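Local coordinates for protein UDP-N-Acetylenolpyruvylglucosamine Reductase (PDB 2GQT) that uses FAD and probably NADPH to reduce enolpyruvyl-UDP-N-acetylglucosamine to UDP-N-acetylmuramate, a step in building the peptidoglycan cell wall, at residues A[14-18]-A[195-199]; A[45-49]-A[105-109]; A[63-69]-A[161-165]. All coordinates share one frame; numbering follows the deposited sequence.

Interaction 1: A[14-18]-A[195-199]; sequences YTTLG and KSAGC. With FAD (flavin-adenine dinucleotide), chain C.
T16 and S196 form the tight centre of this contact, where the threonine hydroxyl donates to the backbone carbonyl of S196, with T16 OG1 and S196 O 2.7 Å apart. The bond lies in the carbonyl plane, and the donor stands at 146° to the C=O. With chi1 at 55°, OG1 is tucked between the backbone N and the carbonyl carbon of its own residue, and this rotation turns it onto the facing loop. T16 CB follows it in, lying 3.1 Å from S196 O. The flavin closes the same spot: its C8M methyl sits 3.5 Å from T16 OG1 and 3.4 Å from S196 O. On the 195-199 side, G198 N comes within 3.2 Å of C8M, an approach made by backbone alone. S196 points its own CB away from the 14-18 loop, and its OG accepts from G198 N at 2.8 Å, an ST turn that folds the chain over the dimethylbenzene end of the ring. Packing is looser beside this centre, where L17 CB and A197 CB meet at 4.1 Å as a single apolar touch. On the other side of S196 the K195 side chain leads away from the 14-18 loop to an exposed position. T16 is itself only partly buried, but its backbone is tied to G48, whose O is a weak, second acceptor near the same hydroxyl. Two loops distant in sequence thus clasp the methyl-bearing edge of the isoalloxazine, in the FAD pocket of a MurB enzyme, with C199, the probable proton donor, next after G198.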
# COMPACT_ATOMS: atom_id res chain seq x y z
N TYR A 14 -11.17 -4.22 -5.63
CA TYR A 14 -10.01 -4.65 -4.82
C TYR A 14 -8.98 -3.56 -4.66
O TYR A 14 -7.84 -3.83 -4.28
CB TYR A 14 -9.34 -5.86 -5.45
CG TYR A 14 -10.18 -7.10 -5.35
CD1 TYR A 14 -11.19 -7.36 -6.27
CD2 TYR A 14 -9.98 -8.02 -4.31
CE1 TYR A 14 -11.97 -8.48 -6.17
CE2 TYR A 14 -10.77 -9.15 -4.21
CZ TYR A 14 -11.76 -9.37 -5.15
OH TYR A 14 -12.55 -10.49 -5.07
N THR A 15 -9.36 -2.33 -4.96
CA THR A 15 -8.48 -1.19 -4.82
C THR A 15 -9.22 -0.11 -4.06
O THR A 15 -10.44 0.04 -4.19
CB THR A 15 -7.98 -0.64 -6.18
OG1 THR A 15 -9.09 -0.24 -7.00
CG2 THR A 15 -7.13 -1.68 -6.91
N THR A 16 -8.47 0.64 -3.27
CA THR A 16 -9.10 1.68 -2.47
C THR A 16 -9.66 2.80 -3.37
O THR A 16 -10.68 3.41 -3.05
CB THR A 16 -8.17 2.18 -1.35
OG1 THR A 16 -6.93 2.62 -1.90
CG2 THR A 16 -7.90 1.07 -0.33
N LEU A 17 -9.02 3.04 -4.52
CA LEU A 17 -9.52 4.00 -5.51
C LEU A 17 -10.84 3.58 -6.17
O LEU A 17 -11.66 4.42 -6.54
CB LEU A 17 -8.45 4.27 -6.58
CG LEU A 17 -8.71 5.36 -7.61
CD1 LEU A 17 -9.06 6.69 -6.95
CD2 LEU A 17 -7.50 5.52 -8.51
N GLY A 18 -11.05 2.27 -6.34
CA GLY A 18 -12.31 1.76 -6.89
C GLY A 18 -12.40 1.79 -8.40
O GLY A 18 -13.51 1.88 -8.95
N LYS A 195 -11.21 8.30 1.30
CA LYS A 195 -11.46 7.70 -0.03
C LYS A 195 -10.36 8.11 -1.03
O LYS A 195 -10.18 9.31 -1.27
CB LYS A 195 -12.85 8.03 -0.60
CG LYS A 195 -13.14 9.52 -0.84
CD LYS A 195 -14.63 9.76 -1.01
CE LYS A 195 -15.02 11.17 -0.60
NZ LYS A 195 -16.49 11.37 -0.69
N SER A 196 -9.63 7.14 -1.58
CA SER A 196 -8.54 7.42 -2.54
C SER A 196 -7.57 6.25 -2.72
O SER A 196 -7.79 5.16 -2.20
CB SER A 196 -7.73 8.63 -2.09
OG SER A 196 -7.02 8.33 -0.90
N ALA A 197 -6.48 6.50 -3.45
CA ALA A 197 -5.30 5.63 -3.43
C ALA A 197 -4.17 6.36 -2.69
O ALA A 197 -2.98 6.13 -2.94
CB ALA A 197 -4.88 5.25 -4.84
N GLY A 198 -4.56 7.23 -1.76
CA GLY A 198 -3.60 8.04 -1.00
C GLY A 198 -3.04 9.13 -1.87
O GLY A 198 -3.60 9.44 -2.92
N CYS A 199 -1.92 9.71 -1.44
CA CYS A 199 -1.26 10.77 -2.19
C CYS A 199 -1.04 10.36 -3.65
O CYS A 199 -0.35 9.36 -3.92
CB CYS A 199 0.06 11.17 -1.51
SG CYS A 199 -0.13 12.06 0.07
PA FAD C . -0.97 -2.54 -3.10
O1A FAD C . -1.49 -1.21 -3.45
O2A FAD C . -1.85 -3.73 -3.17
O5B FAD C . 0.33 -2.88 -3.94
C5B FAD C . 1.38 -1.90 -4.04
C4B FAD C . 2.64 -2.54 -4.57
O4B FAD C . 3.10 -3.51 -3.61
C3B FAD C . 2.45 -3.30 -5.90
O3B FAD C . 3.68 -3.22 -6.62
C2B FAD C . 2.22 -4.73 -5.42
O2B FAD C . 2.57 -5.69 -6.41
C1B FAD C . 3.19 -4.80 -4.26
N9A FAD C . 2.90 -5.84 -3.25
C8A FAD C . 1.78 -5.94 -2.50
N7A FAD C . 1.91 -6.99 -1.69
C5A FAD C . 3.11 -7.54 -1.89
C6A FAD C . 3.80 -8.64 -1.37
N6A FAD C . 3.29 -9.42 -0.40
N1A FAD C . 5.03 -8.90 -1.84
C2A FAD C . 5.59 -8.15 -2.80
N3A FAD C . 4.97 -7.11 -3.34
C4A FAD C . 3.74 -6.80 -2.89
N1 FAD C . 1.73 5.41 1.78
C2 FAD C . 2.76 5.85 2.60
O2 FAD C . 3.91 5.51 2.37
N3 FAD C . 2.48 6.71 3.66
C4 FAD C . 1.18 7.12 3.95
O4 FAD C . 0.97 7.87 4.90
C4X FAD C . 0.15 6.66 3.13
N5 FAD C . -1.16 7.05 3.37
C5X FAD C . -2.19 6.53 2.58
C6 FAD C . -3.51 6.87 2.88
C7 FAD C . -4.56 6.36 2.13
C7M FAD C . -6.01 6.75 2.48
C8 FAD C . -4.29 5.50 1.06
C8M FAD C . -5.43 4.93 0.21
C9 FAD C . -2.97 5.16 0.76
C9A FAD C . -1.91 5.67 1.51
N10 FAD C . -0.58 5.34 1.22
C10 FAD C . 0.44 5.81 2.05
C1' FAD C . -0.21 4.51 0.04
C2' FAD C . -0.29 3.01 0.32
O2' FAD C . -1.11 2.74 1.47
C3' FAD C . 1.09 2.38 0.56
O3' FAD C . 1.90 2.53 -0.62
C4' FAD C . 0.98 0.90 0.96
O4' FAD C . 2.26 0.44 1.38
C5' FAD C . 0.46 0.01 -0.16
O5' FAD C . 0.23 -1.28 0.41
P FAD C . -0.92 -2.21 -0.19
O1P FAD C . -0.88 -3.47 0.58
O2P FAD C . -2.20 -1.49 -0.34
O3P FAD C . -0.27 -2.50 -1.63

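Interaction 2: A[45-49]-A[105-109]; sequences LGNGS and IPAQV. With FAD (flavin-adenine dinucleotide), chain C.
N47 reaches across to P106 through its side-chain amide, ND2 donating to P106 O at 2.8 Å. The N-H points nearly straight at the oxygen (160°), yet it arrives from above the carbonyl plane, 45° out of it. P106 centres an inverse gamma turn, and its ring lies against the flavin, with P106 CG 3.5 Å from FAD C8. Q108 runs back along the other loop. Its CB lies 3.7 Å from the phosphate oxygen O1P of FAD; CG passes 3.8 Å from N47 N; and CD rests 3.6 Å from G46 CA, over a backbone that carries no side chain. The extended chain then splits its amide between waters: OE1 accepts from one that also donates to L45 O, while NE2 donates to another that itself donates to N47 OD1, and more weakly to a third held by G46 O. Between the loops lies the pyrophosphate, gripped largely by backbone N-H groups. G46 N and G48 N share O2A, N47 N and Q108 N share O1P, and S49 N binds O2P. S49 OG also donates to O2P, at 2.6 Å, and accepts from the ribityl O2' of FAD, at 2.7 Å, linking phosphate and sugar chain. Q108 is the N-cap of helix 109-114, whose positive end would probably help to stabilise the phosphate charge. The 45-49 loop joins strand 42-44 to strand 51-53, with L45 paired to I63 of strand 61-65, and the 105-109 loop is anchored by backbone bonds of A107 to L84 and V109 to T82.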
# COMPACT_ATOMS: atom_id res chain seq x y z
N LEU A 45 -1.12 -8.70 -5.30
CA LEU A 45 -2.03 -7.66 -4.85
C LEU A 45 -2.07 -7.65 -3.33
O LEU A 45 -2.33 -8.69 -2.71
CB LEU A 45 -3.43 -7.92 -5.41
CG LEU A 45 -4.60 -7.06 -4.93
CD1 LEU A 45 -4.46 -5.61 -5.40
CD2 LEU A 45 -5.90 -7.68 -5.41
N GLY A 46 -1.81 -6.48 -2.73
CA GLY A 46 -1.97 -6.30 -1.29
C GLY A 46 -3.36 -5.74 -1.04
O GLY A 46 -4.35 -6.25 -1.56
N ASN A 47 -3.44 -4.66 -0.26
CA ASN A 47 -4.72 -4.02 -0.00
C ASN A 47 -5.19 -3.09 -1.13
O ASN A 47 -6.23 -2.45 -1.01
CB ASN A 47 -4.72 -3.28 1.33
CG ASN A 47 -6.11 -3.09 1.89
OD1 ASN A 47 -6.95 -3.99 1.83
ND2 ASN A 47 -6.35 -1.91 2.45
N GLY A 48 -4.42 -3.02 -2.22
CA GLY A 48 -4.81 -2.21 -3.37
C GLY A 48 -4.85 -0.71 -3.09
O GLY A 48 -5.58 -0.00 -3.79
N SER A 49 -4.07 -0.23 -2.11
CA SER A 49 -4.13 1.17 -1.71
C SER A 49 -3.12 2.07 -2.40
O SER A 49 -3.17 3.28 -2.20
CB SER A 49 -4.04 1.31 -0.18
OG SER A 49 -2.76 0.96 0.33
N ILE A 105 -1.99 4.24 7.41
CA ILE A 105 -1.56 3.64 6.15
C ILE A 105 -2.33 2.33 5.93
O ILE A 105 -2.09 1.35 6.63
CB ILE A 105 -0.05 3.36 6.14
CG1 ILE A 105 0.73 4.64 6.47
CG2 ILE A 105 0.36 2.79 4.78
CD1 ILE A 105 2.23 4.45 6.62
N PRO A 106 -3.26 2.32 4.96
CA PRO A 106 -4.15 1.16 4.81
C PRO A 106 -3.53 0.05 3.95
O PRO A 106 -4.08 -0.35 2.91
CB PRO A 106 -5.38 1.79 4.13
CG PRO A 106 -4.80 2.83 3.27
CD PRO A 106 -3.59 3.38 4.00
N ALA A 107 -2.39 -0.46 4.40
CA ALA A 107 -1.59 -1.42 3.67
C ALA A 107 -1.74 -2.83 4.23
O ALA A 107 -1.98 -3.00 5.43
CB ALA A 107 -0.13 -1.02 3.77
N GLN A 108 -1.52 -3.84 3.39
CA GLN A 108 -1.05 -5.12 3.92
C GLN A 108 0.44 -4.99 4.24
O GLN A 108 1.14 -4.17 3.65
CB GLN A 108 -1.26 -6.25 2.92
CG GLN A 108 -2.68 -6.75 2.84
CD GLN A 108 -2.83 -7.89 1.87
OE1 GLN A 108 -1.85 -8.55 1.50
NE2 GLN A 108 -4.08 -8.17 1.47
N VAL A 109 0.91 -5.83 5.15
CA VAL A 109 2.33 -5.86 5.49
C VAL A 109 3.22 -5.97 4.24
O VAL A 109 4.21 -5.23 4.11
CB VAL A 109 2.63 -7.01 6.48
CG1 VAL A 109 4.13 -7.30 6.57
CG2 VAL A 109 2.08 -6.66 7.84
PA FAD C . -0.97 -2.54 -3.10
O1A FAD C . -1.49 -1.21 -3.45
O2A FAD C . -1.85 -3.73 -3.17
O5B FAD C . 0.33 -2.88 -3.94
C5B FAD C . 1.38 -1.90 -4.04
C4B FAD C . 2.64 -2.54 -4.57
O4B FAD C . 3.10 -3.51 -3.61
C3B FAD C . 2.45 -3.30 -5.90
O3B FAD C . 3.68 -3.22 -6.62
C2B FAD C . 2.22 -4.73 -5.42
O2B FAD C . 2.57 -5.69 -6.41
C1B FAD C . 3.19 -4.80 -4.26
N9A FAD C . 2.90 -5.84 -3.25
C8A FAD C . 1.78 -5.94 -2.50
N7A FAD C . 1.91 -6.99 -1.69
C5A FAD C . 3.11 -7.54 -1.89
C6A FAD C . 3.80 -8.64 -1.37
N6A FAD C . 3.29 -9.42 -0.40
N1A FAD C . 5.03 -8.90 -1.84
C2A FAD C . 5.59 -8.15 -2.80
N3A FAD C . 4.97 -7.11 -3.34
C4A FAD C . 3.74 -6.80 -2.89
N1 FAD C . 1.73 5.41 1.78
C2 FAD C . 2.76 5.85 2.60
O2 FAD C . 3.91 5.51 2.37
N3 FAD C . 2.48 6.71 3.66
C4 FAD C . 1.18 7.12 3.95
O4 FAD C . 0.97 7.87 4.90
C4X FAD C . 0.15 6.66 3.13
N5 FAD C . -1.16 7.05 3.37
C5X FAD C . -2.19 6.53 2.58
C6 FAD C . -3.51 6.87 2.88
C7 FAD C . -4.56 6.36 2.13
C7M FAD C . -6.01 6.75 2.48
C8 FAD C . -4.29 5.50 1.06
C8M FAD C . -5.43 4.93 0.21
C9 FAD C . -2.97 5.16 0.76
C9A FAD C . -1.91 5.67 1.51
N10 FAD C . -0.58 5.34 1.22
C10 FAD C . 0.44 5.81 2.05
C1' FAD C . -0.21 4.51 0.04
C2' FAD C . -0.29 3.01 0.32
O2' FAD C . -1.11 2.74 1.47
C3' FAD C . 1.09 2.38 0.56
O3' FAD C . 1.90 2.53 -0.62
C4' FAD C . 0.98 0.90 0.96
O4' FAD C . 2.26 0.44 1.38
C5' FAD C . 0.46 0.01 -0.16
O5' FAD C . 0.23 -1.28 0.41
P FAD C . -0.92 -2.21 -0.19
O1P FAD C . -0.88 -3.47 0.58
O2P FAD C . -2.20 -1.49 -0.34
O3P FAD C . -0.27 -2.50 -1.63
O HOH W 1 -1.74 -10.33 -0.63
O HOH W 2 -5.24 -8.86 -1.53
O HOH W 3 -6.40 -6.76 2.14

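Interaction 3: A[63-69]-A[161-165]; sequences IRLAGEF and IVTRV. With FAD (flavin-adenine dinucleotide), chain C.
E68 turns CG back over its own main chain (chi1 74°), and a bend at chi3 (-111°) swings the guanidinium of R164 across to meet the E68 carboxylate. The short salt bridge joins R164 NH2 to the anti side of E68 OE2 at 2.5 Å, the two planes inclined by 54°. One water spans the pair a second time, accepting from R164 NE and donating to E68 O, while R164 NH1 and T163 OG1 both bind E132. The same turn of E68 lays its CG over the centre of the F69 ring, 3.9 Å above it, and L65 CD2 covers the opposite face toward the rim. T163 O approaches the ring edge, 3.6 Å from F69 CD2. The axes of 63-65, in the mixed sheet, and 161-165, in the antiparallel sheet, run parallel, 9.5 Å apart, so two different sheets pack together, consistent with the two-subdomain FAD-binding fold of the PCMH type. I63 CD1 and I161 CD1 touch at 4.3 Å, and L65 CD1 meets I161 CG2. L65 CD1 also borders adenine N6A, which donates to V162 O at 2.9 Å while V162 N donates to N1A.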
# COMPACT_ATOMS: atom_id res chain seq x y z
N ILE A 63 -2.04 -12.51 -7.49
CA ILE A 63 -1.96 -13.32 -6.29
C ILE A 63 -2.29 -12.50 -5.04
O ILE A 63 -1.74 -11.41 -4.84
CB ILE A 63 -0.56 -13.95 -6.14
CG1 ILE A 63 -0.28 -14.90 -7.31
CG2 ILE A 63 -0.43 -14.68 -4.81
CD1 ILE A 63 1.14 -15.42 -7.36
N ARG A 64 -3.20 -13.04 -4.24
CA ARG A 64 -3.53 -12.52 -2.90
C ARG A 64 -3.07 -13.54 -1.88
O ARG A 64 -3.33 -14.73 -2.03
CB ARG A 64 -5.05 -12.37 -2.75
CG ARG A 64 -5.70 -11.22 -3.48
CD ARG A 64 -7.13 -11.05 -2.98
NE ARG A 64 -7.88 -12.30 -2.83
CZ ARG A 64 -9.09 -12.36 -2.27
NH1 ARG A 64 -9.66 -11.25 -1.82
NH2 ARG A 64 -9.72 -13.52 -2.17
N LEU A 65 -2.43 -13.06 -0.82
CA LEU A 65 -1.96 -13.92 0.25
C LEU A 65 -2.95 -13.96 1.39
O LEU A 65 -3.26 -12.93 1.99
CB LEU A 65 -0.61 -13.43 0.76
CG LEU A 65 0.53 -13.32 -0.26
CD1 LEU A 65 1.72 -12.68 0.41
CD2 LEU A 65 0.89 -14.67 -0.86
N ALA A 66 -3.45 -15.15 1.67
CA ALA A 66 -4.41 -15.35 2.75
C ALA A 66 -3.97 -16.56 3.58
O ALA A 66 -2.79 -16.92 3.57
CB ALA A 66 -5.82 -15.51 2.19
N GLY A 67 -4.89 -17.19 4.31
CA GLY A 67 -4.57 -18.40 5.07
C GLY A 67 -3.40 -18.17 6.02
O GLY A 67 -3.41 -17.24 6.82
N GLU A 68 -2.37 -19.01 5.91
CA GLU A 68 -1.22 -18.91 6.81
C GLU A 68 -0.51 -17.56 6.68
O GLU A 68 0.17 -17.11 7.62
CB GLU A 68 -0.24 -20.05 6.56
CG GLU A 68 0.58 -19.93 5.29
CD GLU A 68 1.65 -20.98 5.19
OE1 GLU A 68 1.30 -22.16 5.00
OE2 GLU A 68 2.85 -20.63 5.28
N PHE A 69 -0.69 -16.89 5.54
CA PHE A 69 -0.05 -15.59 5.31
C PHE A 69 -0.77 -14.43 5.99
O PHE A 69 -0.30 -13.31 5.94
CB PHE A 69 0.13 -15.34 3.81
CG PHE A 69 0.90 -16.42 3.11
CD1 PHE A 69 0.24 -17.32 2.27
CD2 PHE A 69 2.26 -16.57 3.31
CE1 PHE A 69 0.95 -18.33 1.63
CE2 PHE A 69 2.97 -17.59 2.67
CZ PHE A 69 2.31 -18.47 1.84
N ILE A 161 8.05 -12.08 -3.64
CA ILE A 161 6.81 -11.92 -2.90
C ILE A 161 7.16 -11.93 -1.41
O ILE A 161 7.69 -12.92 -0.90
CB ILE A 161 5.83 -13.06 -3.22
CG1 ILE A 161 5.57 -13.13 -4.72
CG2 ILE A 161 4.52 -12.88 -2.43
CD1 ILE A 161 4.64 -14.25 -5.13
N VAL A 162 6.91 -10.82 -0.73
CA VAL A 162 7.06 -10.79 0.73
C VAL A 162 5.96 -11.68 1.33
O VAL A 162 4.79 -11.50 1.03
CB VAL A 162 6.94 -9.36 1.26
CG1 VAL A 162 7.04 -9.34 2.79
CG2 VAL A 162 8.00 -8.47 0.62
N THR A 163 6.37 -12.66 2.13
CA THR A 163 5.42 -13.63 2.67
C THR A 163 5.22 -13.51 4.18
O THR A 163 4.15 -13.88 4.68
CB THR A 163 5.87 -15.07 2.33
OG1 THR A 163 7.25 -15.22 2.67
CG2 THR A 163 5.68 -15.33 0.86
N ARG A 164 6.21 -12.97 4.88
CA ARG A 164 6.22 -12.97 6.34
C ARG A 164 7.31 -12.02 6.81
O ARG A 164 8.33 -11.89 6.15
CB ARG A 164 6.64 -14.38 6.77
CG ARG A 164 5.97 -15.00 7.94
CD ARG A 164 6.28 -16.48 7.85
NE ARG A 164 5.05 -17.19 7.54
CZ ARG A 164 4.80 -17.94 6.47
NH1 ARG A 164 5.70 -18.18 5.52
NH2 ARG A 164 3.60 -18.50 6.38
N VAL A 165 7.12 -11.38 7.97
CA VAL A 165 8.14 -10.52 8.55
C VAL A 165 8.28 -10.77 10.05
O VAL A 165 7.37 -11.32 10.69
CB VAL A 165 7.87 -9.01 8.31
CG1 VAL A 165 7.69 -8.70 6.83
CG2 VAL A 165 6.68 -8.51 9.12
PA FAD C . -0.97 -2.54 -3.10
O1A FAD C . -1.49 -1.21 -3.45
O2A FAD C . -1.85 -3.73 -3.17
O5B FAD C . 0.33 -2.88 -3.94
C5B FAD C . 1.38 -1.90 -4.04
C4B FAD C . 2.64 -2.54 -4.57
O4B FAD C . 3.10 -3.51 -3.61
C3B FAD C . 2.45 -3.30 -5.90
O3B FAD C . 3.68 -3.22 -6.62
C2B FAD C . 2.22 -4.73 -5.42
O2B FAD C . 2.57 -5.69 -6.41
C1B FAD C . 3.19 -4.80 -4.26
N9A FAD C . 2.90 -5.84 -3.25
C8A FAD C . 1.78 -5.94 -2.50
N7A FAD C . 1.91 -6.99 -1.69
C5A FAD C . 3.11 -7.54 -1.89
C6A FAD C . 3.80 -8.64 -1.37
N6A FAD C . 3.29 -9.42 -0.40
N1A FAD C . 5.03 -8.90 -1.84
C2A FAD C . 5.59 -8.15 -2.80
N3A FAD C . 4.97 -7.11 -3.34
C4A FAD C . 3.74 -6.80 -2.89
N1 FAD C . 1.73 5.41 1.78
C2 FAD C . 2.76 5.85 2.60
O2 FAD C . 3.91 5.51 2.37
N3 FAD C . 2.48 6.71 3.66
C4 FAD C . 1.18 7.12 3.95
O4 FAD C . 0.97 7.87 4.90
C4X FAD C . 0.15 6.66 3.13
N5 FAD C . -1.16 7.05 3.37
C5X FAD C . -2.19 6.53 2.58
C6 FAD C . -3.51 6.87 2.88
C7 FAD C . -4.56 6.36 2.13
C7M FAD C . -6.01 6.75 2.48
C8 FAD C . -4.29 5.50 1.06
C8M FAD C . -5.43 4.93 0.21
C9 FAD C . -2.97 5.16 0.76
C9A FAD C . -1.91 5.67 1.51
N10 FAD C . -0.58 5.34 1.22
C10 FAD C . 0.44 5.81 2.05
C1' FAD C . -0.21 4.51 0.04
C2' FAD C . -0.29 3.01 0.32
O2' FAD C . -1.11 2.74 1.47
C3' FAD C . 1.09 2.38 0.56
O3' FAD C . 1.90 2.53 -0.62
C4' FAD C . 0.98 0.90 0.96
O4' FAD C . 2.26 0.44 1.38
C5' FAD C . 0.46 0.01 -0.16
O5' FAD C . 0.23 -1.28 0.41
P FAD C . -0.92 -2.21 -0.19
O1P FAD C . -0.88 -3.47 0.58
O2P FAD C . -2.20 -1.49 -0.34
O3P FAD C . -0.27 -2.50 -1.63
O HOH W 4 2.67 -16.09 9.00

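The three contacts follow the length of FAD: interaction 1 at the methyl-bearing edge of the flavin, interaction 2 round the pyrophosphate and interaction 3 at the adenine. Their centres are about 10 Å apart between interactions 1 and 2, 12 Å between 2 and 3, and 21 Å between 1 and 3. Along the chain the loop closed by interaction 1 encloses the other two, whose segments alternate. T16 N probably bonds to G48 O, joining the first two, and L45 N to I63 O, joining the last two just past strand 42-44, beside strand 61-65. FAD touches all three contacts, and so meets parts far apart in sequence, among them the C-terminal family region at 195-199.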